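Local coordinates for protein VirX1 (Cyanophage Syn10, PDB 6QGM) that iodinates diverse substrates as a marine viral halogenase, probably of the flavin-dependent type related to tryptophan halogenases, at residues B[5-10]-B[221-226]; B[30-35]-B[184-189]; B[69-74]-B[170-175]; B[231-236]-B[336-341]. All blocks are in the same frame, centred on the assembly; numbering follows the deposited sequence.

Contact 1. Residues B[5-10]-B[221-226]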
# COMPACT_ATOMS: atom_id res chain seq x y z
N GLU B 5 14.52 -35.48 -3.96
CA GLU B 5 15.71 -36.21 -3.45
C GLU B 5 16.84 -36.10 -4.48
O GLU B 5 18.01 -36.02 -4.06
CB GLU B 5 15.38 -37.67 -3.16
CG GLU B 5 14.32 -37.84 -2.07
CD GLU B 5 14.14 -39.28 -1.61
OE1 GLU B 5 14.12 -40.18 -2.49
OE2 GLU B 5 14.01 -39.52 -0.37
N SER B 6 16.52 -36.13 -5.77
CA SER B 6 17.52 -36.07 -6.86
C SER B 6 17.19 -34.90 -7.79
O SER B 6 16.01 -34.59 -7.97
CB SER B 6 17.59 -37.36 -7.61
OG SER B 6 16.41 -37.55 -8.36
N VAL B 7 18.24 -34.32 -8.36
CA VAL B 7 18.14 -33.12 -9.24
C VAL B 7 18.98 -33.38 -10.50
O VAL B 7 20.11 -33.87 -10.36
CB VAL B 7 18.56 -31.86 -8.47
CG1 VAL B 7 18.76 -30.66 -9.39
CG2 VAL B 7 17.57 -31.53 -7.36
N ALA B 8 18.42 -33.10 -11.67
CA ALA B 8 19.11 -33.11 -12.98
C ALA B 8 19.18 -31.67 -13.52
O ALA B 8 18.12 -31.12 -13.87
CB ALA B 8 18.38 -34.02 -13.94
N ILE B 9 20.38 -31.09 -13.54
CA ILE B 9 20.63 -29.74 -14.13
C ILE B 9 21.01 -29.94 -15.60
O ILE B 9 21.98 -30.66 -15.86
CB ILE B 9 21.72 -29.00 -13.34
CG1 ILE B 9 21.32 -28.84 -11.87
CG2 ILE B 9 22.01 -27.65 -13.97
CD1 ILE B 9 22.48 -28.77 -10.90
N VAL B 10 20.26 -29.35 -16.53
CA VAL B 10 20.61 -29.38 -17.98
C VAL B 10 21.26 -28.04 -18.32
O VAL B 10 20.60 -26.99 -18.12
CB VAL B 10 19.39 -29.67 -18.86
CG1 VAL B 10 19.75 -29.76 -20.34
CG2 VAL B 10 18.67 -30.93 -18.41
N LEU B 221 13.40 -33.41 -9.77
CA LEU B 221 13.37 -32.00 -10.24
C LEU B 221 14.40 -31.82 -11.35
O LEU B 221 15.56 -32.24 -11.17
CB LEU B 221 13.69 -31.06 -9.08
CG LEU B 221 13.60 -29.58 -9.43
CD1 LEU B 221 12.14 -29.17 -9.61
CD2 LEU B 221 14.30 -28.72 -8.39
N TYR B 222 13.99 -31.19 -12.44
CA TYR B 222 14.83 -30.85 -13.61
C TYR B 222 15.05 -29.34 -13.60
O TYR B 222 14.08 -28.58 -13.46
CB TYR B 222 14.14 -31.35 -14.88
CG TYR B 222 14.00 -32.84 -14.93
CD1 TYR B 222 12.94 -33.48 -14.28
CD2 TYR B 222 14.92 -33.62 -15.61
CE1 TYR B 222 12.81 -34.86 -14.32
CE2 TYR B 222 14.80 -35.00 -15.66
CZ TYR B 222 13.74 -35.62 -15.02
OH TYR B 222 13.62 -36.98 -15.06
N ILE B 223 16.30 -28.91 -13.72
CA ILE B 223 16.67 -27.47 -13.69
C ILE B 223 17.16 -27.09 -15.08
O ILE B 223 18.09 -27.75 -15.59
CB ILE B 223 17.71 -27.18 -12.58
CG1 ILE B 223 17.20 -27.66 -11.21
CG2 ILE B 223 18.07 -25.70 -12.55
CD1 ILE B 223 18.12 -27.37 -10.07
N ASP B 224 16.52 -26.09 -15.67
CA ASP B 224 16.85 -25.63 -17.05
C ASP B 224 17.90 -24.52 -16.96
O ASP B 224 17.53 -23.39 -16.62
CB ASP B 224 15.59 -25.16 -17.78
CG ASP B 224 15.86 -24.81 -19.22
OD1 ASP B 224 17.05 -24.59 -19.57
OD2 ASP B 224 14.87 -24.76 -19.99
N CYS B 225 19.15 -24.86 -17.25
CA CYS B 225 20.28 -23.90 -17.36
C CYS B 225 20.77 -23.87 -18.82
O CYS B 225 21.99 -23.71 -19.04
CB CYS B 225 21.39 -24.29 -16.39
SG CYS B 225 20.94 -24.06 -14.65
N THR B 226 19.86 -23.99 -19.79
CA THR B 226 20.18 -24.10 -21.24
C THR B 226 20.21 -22.70 -21.88
O THR B 226 20.33 -22.64 -23.13
CB THR B 226 19.21 -25.05 -21.95
OG1 THR B 226 17.89 -24.50 -21.96
CG2 THR B 226 19.17 -26.42 -21.32
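Ser6 and Leu221 open the pairing of two neighbouring parallel strands, 6-10 and 221-224, in the mixed sheet of a fold that is probably Rossmann-like, as in the tryptophan halogenase family. The first bond, from Leu221 N to Ser6 O, is weak. At Val7, CG1 stands anti to the backbone N (chi1 168°) beside the carbonyl carbon, and from there it meets the tip of Ile223, 3.4 Å from CD1; the two side chains approach at a slant, Ile223 lying two residues beyond Val7's own partner, Leu221. Ala8 bonds with both its backbone atoms: its N reaches Leu221 O at 3.0 Å and its O accepts Ile223 N at 2.9 Å. Its CB, on the other face, lies oblique to the Tyr222 ring near CD2. Tyr222 OH is held by Ala219 N and Ile217 O. Ile9 returns to the Val7 face, where its CG1 runs alongside Ile223 and its CG2 sits 3.8 Å from Cys225 SG; helix 14-26 covers this side, with Thr19 touching Ile9, Ile223 and Cys225. Val10 N then donates to Ile223 O in a nearly straight bond, and Val10 O receives Cys225 N as the second strand ends. Around this end, Asp224 OD1 accepts Thr226 N at 2.9 Å in an Asx turn, while Thr226 CG2 lies next to Val10 CG1.

Contact 2. Residues B[30-35]-B[184-189]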
# COMPACT_ATOMS: atom_id res chain seq x y z
N LEU B 30 20.74 -33.90 -1.25
CA LEU B 30 20.39 -34.09 -2.69
C LEU B 30 21.43 -34.98 -3.38
O LEU B 30 22.64 -34.79 -3.14
CB LEU B 30 20.33 -32.74 -3.41
CG LEU B 30 19.20 -31.81 -3.00
CD1 LEU B 30 19.23 -30.56 -3.87
CD2 LEU B 30 17.83 -32.50 -3.10
N GLU B 31 20.95 -35.89 -4.23
CA GLU B 31 21.70 -36.51 -5.35
C GLU B 31 21.61 -35.55 -6.53
O GLU B 31 20.47 -35.17 -6.88
CB GLU B 31 21.10 -37.87 -5.73
CG GLU B 31 20.64 -38.72 -4.55
CD GLU B 31 19.74 -39.87 -4.95
OE1 GLU B 31 18.70 -39.62 -5.58
OE2 GLU B 31 20.08 -41.03 -4.63
N ILE B 32 22.74 -35.13 -7.11
CA ILE B 32 22.78 -34.11 -8.19
C ILE B 32 23.52 -34.67 -9.41
O ILE B 32 24.61 -35.25 -9.22
CB ILE B 32 23.43 -32.80 -7.69
CG1 ILE B 32 22.76 -32.30 -6.41
CG2 ILE B 32 23.43 -31.75 -8.80
CD1 ILE B 32 23.58 -31.27 -5.68
N ALA B 33 22.95 -34.47 -10.60
CA ALA B 33 23.63 -34.71 -11.89
C ALA B 33 23.55 -33.44 -12.72
O ALA B 33 22.54 -32.70 -12.60
CB ALA B 33 23.00 -35.88 -12.60
N LEU B 34 24.61 -33.15 -13.50
CA LEU B 34 24.62 -32.04 -14.49
C LEU B 34 24.90 -32.59 -15.88
O LEU B 34 25.96 -33.21 -16.08
CB LEU B 34 25.66 -30.98 -14.11
CG LEU B 34 25.57 -29.69 -14.92
CD1 LEU B 34 25.87 -28.48 -14.07
CD2 LEU B 34 26.47 -29.74 -16.15
N ILE B 35 23.96 -32.35 -16.80
CA ILE B 35 24.02 -32.79 -18.23
C ILE B 35 24.54 -31.61 -19.05
O ILE B 35 23.90 -30.53 -19.03
CB ILE B 35 22.64 -33.28 -18.70
CG1 ILE B 35 22.19 -34.52 -17.92
CG2 ILE B 35 22.63 -33.51 -20.19
CD1 ILE B 35 20.70 -34.62 -17.73
N ASN B 184 32.03 -32.69 -4.31
CA ASN B 184 30.79 -32.95 -3.51
C ASN B 184 29.89 -33.99 -4.20
O ASN B 184 28.76 -34.18 -3.74
CB ASN B 184 30.01 -31.66 -3.26
CG ASN B 184 30.72 -30.72 -2.32
OD1 ASN B 184 31.60 -31.13 -1.57
ND2 ASN B 184 30.33 -29.45 -2.35
N GLY B 185 30.37 -34.65 -5.26
CA GLY B 185 29.73 -35.84 -5.84
C GLY B 185 28.68 -35.49 -6.89
O GLY B 185 27.88 -36.38 -7.22
N VAL B 186 28.68 -34.27 -7.42
CA VAL B 186 27.82 -33.94 -8.60
C VAL B 186 28.27 -34.86 -9.74
O VAL B 186 29.47 -34.87 -10.04
CB VAL B 186 27.87 -32.46 -9.00
CG1 VAL B 186 27.04 -32.19 -10.25
CG2 VAL B 186 27.39 -31.55 -7.88
N LYS B 187 27.32 -35.61 -10.31
CA LYS B 187 27.55 -36.56 -11.43
C LYS B 187 27.53 -35.79 -12.75
O LYS B 187 26.47 -35.30 -13.12
CB LYS B 187 26.48 -37.65 -11.39
CG LYS B 187 26.92 -38.99 -11.96
CD LYS B 187 25.78 -39.97 -11.82
CE LYS B 187 24.61 -39.62 -12.72
NZ LYS B 187 23.31 -39.52 -12.02
N HIS B 188 28.68 -35.67 -13.39
CA HIS B 188 28.87 -35.02 -14.71
C HIS B 188 28.46 -35.99 -15.80
O HIS B 188 29.09 -37.04 -15.88
CB HIS B 188 30.33 -34.58 -14.86
CG HIS B 188 30.56 -33.60 -15.94
ND1 HIS B 188 31.79 -33.45 -16.53
CD2 HIS B 188 29.73 -32.74 -16.57
CE1 HIS B 188 31.72 -32.52 -17.46
NE2 HIS B 188 30.46 -32.07 -17.50
N ILE B 189 27.43 -35.67 -16.58
CA ILE B 189 26.89 -36.52 -17.68
C ILE B 189 27.07 -35.77 -19.01
O ILE B 189 26.43 -34.71 -19.18
CB ILE B 189 25.42 -36.90 -17.43
CG1 ILE B 189 25.29 -37.76 -16.16
CG2 ILE B 189 24.82 -37.58 -18.65
CD1 ILE B 189 23.87 -37.99 -15.74
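Ala33 and Lys187 face each other across two parallel strands, 31-35 and 187-189, whose axes are inclined by 25°. Three backbone hydrogen bonds hold them, each of 2.9 Å: Lys187 N gives to Ile32 O, Leu34 N to Lys187 O, and Ile189 N to Leu34 O. Lys187 thus uses both its N and its O on the residues flanking Ala33. CA-H groups add weaker contacts to the same carbonyls, among them Ala33 CA to Lys187 O and Val186 CA to Ile32 O.

Apolar contacts lie on both faces. On one, Val186 points its CG1, anti to the backbone N, at Ile32 CG2 (3.9 Å), the two branched side chains meeting at a slant, with Ser24 of helix 14-26 touching both. On the other, Ile35 and Ile189 lie side by side, CG1 against CB, and Ile189 stretches CD1 back to Ala33 CB at 3.9 Å. Lys187 folds over the same methyl: bends at chi3 (68°) and chi4 bring its NZ to 3.7 Å from Ala33 CB.

The polar ring of His188 sits at the border, its CD2 edge near Leu34 O; Trp17 meets this ring edge-to-face, and NE2 has a weak hydrogen bond to Glu36 OE2.

Helix 169-181 ends in a Schellman motif, with Gly185 at C-prime in a left-handed backbone conformation, and the chain turns there into the strand, a helix-to-strand connection into the parallel part of a mixed sheet, consistent with a Rossmann-like fold.

Contact 3. Residues B[69-74]-B[170-175]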
# COMPACT_ATOMS: atom_id res chain seq x y z
N PRO B 69 41.74 -15.32 -9.72
CA PRO B 69 42.74 -15.61 -10.74
C PRO B 69 42.33 -16.74 -11.69
O PRO B 69 42.72 -16.71 -12.82
CB PRO B 69 43.99 -15.99 -9.94
CG PRO B 69 43.74 -15.40 -8.58
CD PRO B 69 42.25 -15.58 -8.36
N ALA B 70 41.52 -17.68 -11.21
CA ALA B 70 41.08 -18.86 -11.99
C ALA B 70 40.11 -18.46 -13.11
O ALA B 70 39.87 -19.30 -13.99
CB ALA B 70 40.46 -19.87 -11.06
N CYS B 71 39.56 -17.25 -13.10
CA CYS B 71 38.64 -16.78 -14.17
C CYS B 71 38.89 -15.32 -14.55
O CYS B 71 37.90 -14.63 -14.88
CB CYS B 71 37.19 -17.00 -13.76
SG CYS B 71 36.69 -16.14 -12.25
N ASN B 72 40.16 -14.90 -14.58
CA ASN B 72 40.61 -13.57 -15.07
C ASN B 72 39.75 -12.47 -14.46
O ASN B 72 39.47 -11.47 -15.17
CB ASN B 72 40.56 -13.49 -16.60
CG ASN B 72 41.66 -14.29 -17.24
OD1 ASN B 72 42.83 -13.98 -17.04
ND2 ASN B 72 41.31 -15.31 -17.98
N ALA B 73 39.36 -12.62 -13.20
CA ALA B 73 38.42 -11.69 -12.53
C ALA B 73 39.18 -10.41 -12.19
O ALA B 73 40.41 -10.48 -11.97
CB ALA B 73 37.82 -12.32 -11.31
N THR B 74 38.48 -9.29 -12.21
CA THR B 74 38.94 -8.00 -11.64
C THR B 74 37.83 -7.47 -10.74
O THR B 74 36.76 -8.11 -10.70
CB THR B 74 39.37 -7.02 -12.74
OG1 THR B 74 38.20 -6.57 -13.43
CG2 THR B 74 40.36 -7.62 -13.70
N GLU B 170 32.37 -18.41 -17.92
CA GLU B 170 32.59 -19.84 -18.28
C GLU B 170 33.69 -20.39 -17.36
O GLU B 170 33.50 -21.50 -16.81
CB GLU B 170 32.92 -20.01 -19.76
CG GLU B 170 32.92 -21.47 -20.21
CD GLU B 170 32.52 -21.76 -21.66
OE1 GLU B 170 33.28 -22.49 -22.38
OE2 GLU B 170 31.43 -21.29 -22.08
N LEU B 171 34.77 -19.64 -17.19
CA LEU B 171 35.90 -20.04 -16.31
C LEU B 171 35.44 -20.06 -14.85
O LEU B 171 35.91 -20.93 -14.10
CB LEU B 171 37.09 -19.09 -16.51
CG LEU B 171 37.78 -19.18 -17.87
CD1 LEU B 171 39.09 -18.42 -17.81
CD2 LEU B 171 38.01 -20.62 -18.31
N PHE B 172 34.53 -19.16 -14.47
CA PHE B 172 33.94 -19.13 -13.11
C PHE B 172 33.21 -20.45 -12.87
O PHE B 172 33.38 -21.06 -11.78
CB PHE B 172 33.02 -17.93 -12.90
CG PHE B 172 32.47 -17.87 -11.50
CD1 PHE B 172 33.31 -17.65 -10.42
CD2 PHE B 172 31.12 -18.07 -11.25
CE1 PHE B 172 32.82 -17.63 -9.12
CE2 PHE B 172 30.63 -18.01 -9.95
CZ PHE B 172 31.48 -17.78 -8.89
N GLY B 173 32.40 -20.87 -13.86
CA GLY B 173 31.71 -22.17 -13.83
C GLY B 173 32.70 -23.31 -13.70
O GLY B 173 32.48 -24.19 -12.86
N GLN B 174 33.75 -23.29 -14.51
CA GLN B 174 34.82 -24.33 -14.52
C GLN B 174 35.45 -24.41 -13.13
O GLN B 174 35.81 -25.52 -12.73
CB GLN B 174 35.85 -24.04 -15.62
CG GLN B 174 35.33 -24.32 -17.02
CD GLN B 174 34.81 -25.73 -17.14
OE1 GLN B 174 33.61 -25.98 -17.05
NE2 GLN B 174 35.71 -26.68 -17.29
N TYR B 175 35.57 -23.29 -12.42
CA TYR B 175 36.16 -23.26 -11.06
C TYR B 175 35.21 -23.99 -10.10
O TYR B 175 35.66 -24.94 -9.41
CB TYR B 175 36.45 -21.83 -10.63
CG TYR B 175 37.19 -21.74 -9.31
CD1 TYR B 175 38.56 -21.88 -9.23
CD2 TYR B 175 36.49 -21.52 -8.13
CE1 TYR B 175 39.22 -21.82 -8.02
CE2 TYR B 175 37.14 -21.43 -6.91
CZ TYR B 175 38.50 -21.57 -6.86
OH TYR B 175 39.14 -21.48 -5.66
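Cys71 presses against the first turn of helix 169-181, where its CB comes within 3.5 Å of Leu171 CB and equally near Phe172 N. This is the buried and closely packed part of the contact. The sulfur, placed between the backbone N and the carbonyl carbon (chi1 60°), is turned toward Phe172, where SG lies 4.1 Å from CD1. It meets the ring at its edge, 5.4 Å from the centroid, a Cys sulfur-aromatic contact made near the ring plane instead of over it. Trp67 meets the same Phe172 ring edge-to-face, and Phe53 also touches it, so aromatic side chains gather round the ring.

The contact thus seats the loop between helix 64-67 and strand 74-76 on a helix that leads into strand 187-198 of the mixed, probably Rossmann-like sheet. The loop is also tied by a backbone bond between Cys71 and Asp168, whose OD1 accepts Leu171 N. No hydrogen bond joins 69-74 to 170-175 anywhere in the contact.

At the partly exposed side Ala70 makes a second apolar touch, its CB directed at Tyr175, oblique to the ring and near CD1; Asp66 and Trp67 also touch that side chain. The packing is looser at Asn72, where Leu171 CD1 reaches across to the amide, lying 3.8 Å from ND2, and passes near Ala70 O. Trp287 and Asn288 pack on the Asn72 side chain.

Contact 4. Residues B[231-236]-B[336-341]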
# COMPACT_ATOMS: atom_id res chain seq x y z
N LEU B 231 15.26 -24.84 -23.31
CA LEU B 231 14.83 -26.14 -23.88
C LEU B 231 13.77 -26.80 -22.98
O LEU B 231 12.82 -27.34 -23.53
CB LEU B 231 16.05 -27.05 -24.06
CG LEU B 231 15.75 -28.37 -24.76
CD1 LEU B 231 15.31 -28.11 -26.21
CD2 LEU B 231 16.95 -29.32 -24.67
N LEU B 232 13.95 -26.80 -21.66
CA LEU B 232 13.06 -27.55 -20.72
C LEU B 232 11.85 -26.68 -20.33
O LEU B 232 10.72 -27.17 -20.44
CB LEU B 232 13.86 -27.98 -19.48
CG LEU B 232 14.51 -29.37 -19.58
CD1 LEU B 232 15.40 -29.52 -20.81
CD2 LEU B 232 15.30 -29.66 -18.31
N LEU B 233 12.07 -25.44 -19.92
CA LEU B 233 10.99 -24.55 -19.42
C LEU B 233 10.14 -24.08 -20.60
O LEU B 233 8.91 -24.35 -20.60
CB LEU B 233 11.61 -23.37 -18.66
CG LEU B 233 10.61 -22.37 -18.09
CD1 LEU B 233 9.51 -23.08 -17.31
CD2 LEU B 233 11.30 -21.35 -17.21
N GLY B 234 10.78 -23.41 -21.55
CA GLY B 234 10.12 -22.79 -22.72
C GLY B 234 9.63 -23.83 -23.72
O GLY B 234 8.42 -23.80 -24.01
N GLU B 235 10.51 -24.69 -24.24
CA GLU B 235 10.17 -25.64 -25.33
C GLU B 235 9.37 -26.80 -24.74
O GLU B 235 8.17 -26.89 -25.06
CB GLU B 235 11.40 -26.11 -26.12
CG GLU B 235 10.98 -26.84 -27.40
CD GLU B 235 12.07 -27.35 -28.33
OE1 GLU B 235 12.86 -26.51 -28.78
OE2 GLU B 235 12.10 -28.57 -28.63
N PHE B 236 9.98 -27.66 -23.93
CA PHE B 236 9.38 -28.95 -23.48
C PHE B 236 8.14 -28.69 -22.62
O PHE B 236 7.14 -29.36 -22.89
CB PHE B 236 10.39 -29.82 -22.73
CG PHE B 236 11.55 -30.36 -23.53
CD1 PHE B 236 11.60 -30.25 -24.92
CD2 PHE B 236 12.59 -31.03 -22.89
CE1 PHE B 236 12.66 -30.79 -25.64
CE2 PHE B 236 13.65 -31.56 -23.61
CZ PHE B 236 13.68 -31.44 -24.98
N ALA B 336 8.74 -19.39 -13.57
CA ALA B 336 10.10 -19.97 -13.49
C ALA B 336 10.00 -21.46 -13.13
O ALA B 336 10.75 -22.28 -13.73
CB ALA B 336 10.88 -19.22 -12.45
N TRP B 337 9.11 -21.80 -12.19
CA TRP B 337 8.87 -23.18 -11.71
C TRP B 337 7.55 -23.68 -12.30
O TRP B 337 6.49 -23.18 -11.88
CB TRP B 337 8.86 -23.21 -10.19
CG TRP B 337 9.13 -24.56 -9.60
CD1 TRP B 337 8.83 -25.78 -10.13
CD2 TRP B 337 9.76 -24.81 -8.33
NE1 TRP B 337 9.22 -26.78 -9.29
CE2 TRP B 337 9.80 -26.22 -8.18
CE3 TRP B 337 10.29 -24.00 -7.34
CZ2 TRP B 337 10.36 -26.82 -7.05
CZ3 TRP B 337 10.84 -24.60 -6.23
CH2 TRP B 337 10.86 -25.98 -6.07
N VAL B 338 7.62 -24.60 -13.26
CA VAL B 338 6.44 -25.20 -13.94
C VAL B 338 6.56 -26.71 -13.81
O VAL B 338 7.61 -27.26 -14.22
CB VAL B 338 6.39 -24.78 -15.42
CG1 VAL B 338 5.29 -25.49 -16.18
CG2 VAL B 338 6.25 -23.28 -15.56
N ASN B 339 5.52 -27.37 -13.28
CA ASN B 339 5.57 -28.80 -12.91
C ASN B 339 6.89 -29.05 -12.20
O ASN B 339 7.21 -28.23 -11.31
CB ASN B 339 5.32 -29.67 -14.15
CG ASN B 339 3.93 -29.42 -14.68
OD1 ASN B 339 3.77 -28.94 -15.79
ND2 ASN B 339 2.93 -29.67 -13.86
N ASN B 340 7.64 -30.08 -12.60
CA ASN B 340 8.87 -30.54 -11.91
C ASN B 340 10.11 -30.01 -12.65
O ASN B 340 11.13 -30.72 -12.65
CB ASN B 340 8.88 -32.07 -11.77
CG ASN B 340 8.97 -32.81 -13.08
OD1 ASN B 340 8.52 -32.31 -14.11
ND2 ASN B 340 9.56 -33.98 -13.04
N CYS B 341 10.03 -28.80 -13.21
CA CYS B 341 11.12 -28.13 -13.96
C CYS B 341 11.24 -26.67 -13.51
O CYS B 341 10.18 -26.00 -13.43
CB CYS B 341 10.87 -28.22 -15.45
SG CYS B 341 11.86 -27.04 -16.42
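Leu233 makes the larger part of this contact on the helix side, setting its two methyls against Val338 and Ala336. With CG anti to the backbone N (chi1 180°), the side chain reaches away from the helix axis; CD1 meets Val338 CG2 at 3.7 Å, the two side chains crossing at about a right angle, and CD2 lies 3.6 Å from Ala336 O. Cys341 fills the neighbouring position: its SG sits 3.8 Å from Leu232 CB and somewhat farther from Leu233 CB.

Behind these atoms, a type II' beta turn from Val338 to Cys341 joins the outermost strand 337-338 to its antiparallel neighbour 341-343 and brings the Val338 and Cys341 side chains to the same helix. Paired bonds, Val338 N to Cys341 O and Cys341 N to Val338 O, close it. On the helix side, a wider pi-type turn is closed by Phe236 N bonding to Leu231 O at 2.9 Å, and Asp224 OD2, at the end of strand 221-224, accepts Leu232 N and Leu233 N. Beyond the strands, Phe388 and Cys392 of helix 382-408 touch Ala336.

No hydrogen bond links helix and turn, so what joins the short helix to the edge of the sheet here is buried apolar and thiol packing.

How the contacts relate
From the N terminus, strand 6-10 opens contact 1, which closes only at 221-226; the loop so formed contains contact 2 (30-35 with 184-189), and contact 2 in turn encloses contact 3 (69-74 with 170-175). Contact 4 (231-236 with 336-341) follows in series after contact 1 has closed, and none of the loops cross. Contacts 1 and 2 share the mixed sheet, where strands 6-10 and 31-36 are neighbours joined by backbone bonds. Contact 4 adds the hairpin at the sheet's edge to the helix following strand 221-224. Contact 3 lies apart, about 23 Å between centres from contact 1, fastening a loop to helix 169-181, which runs on towards strand 187-198.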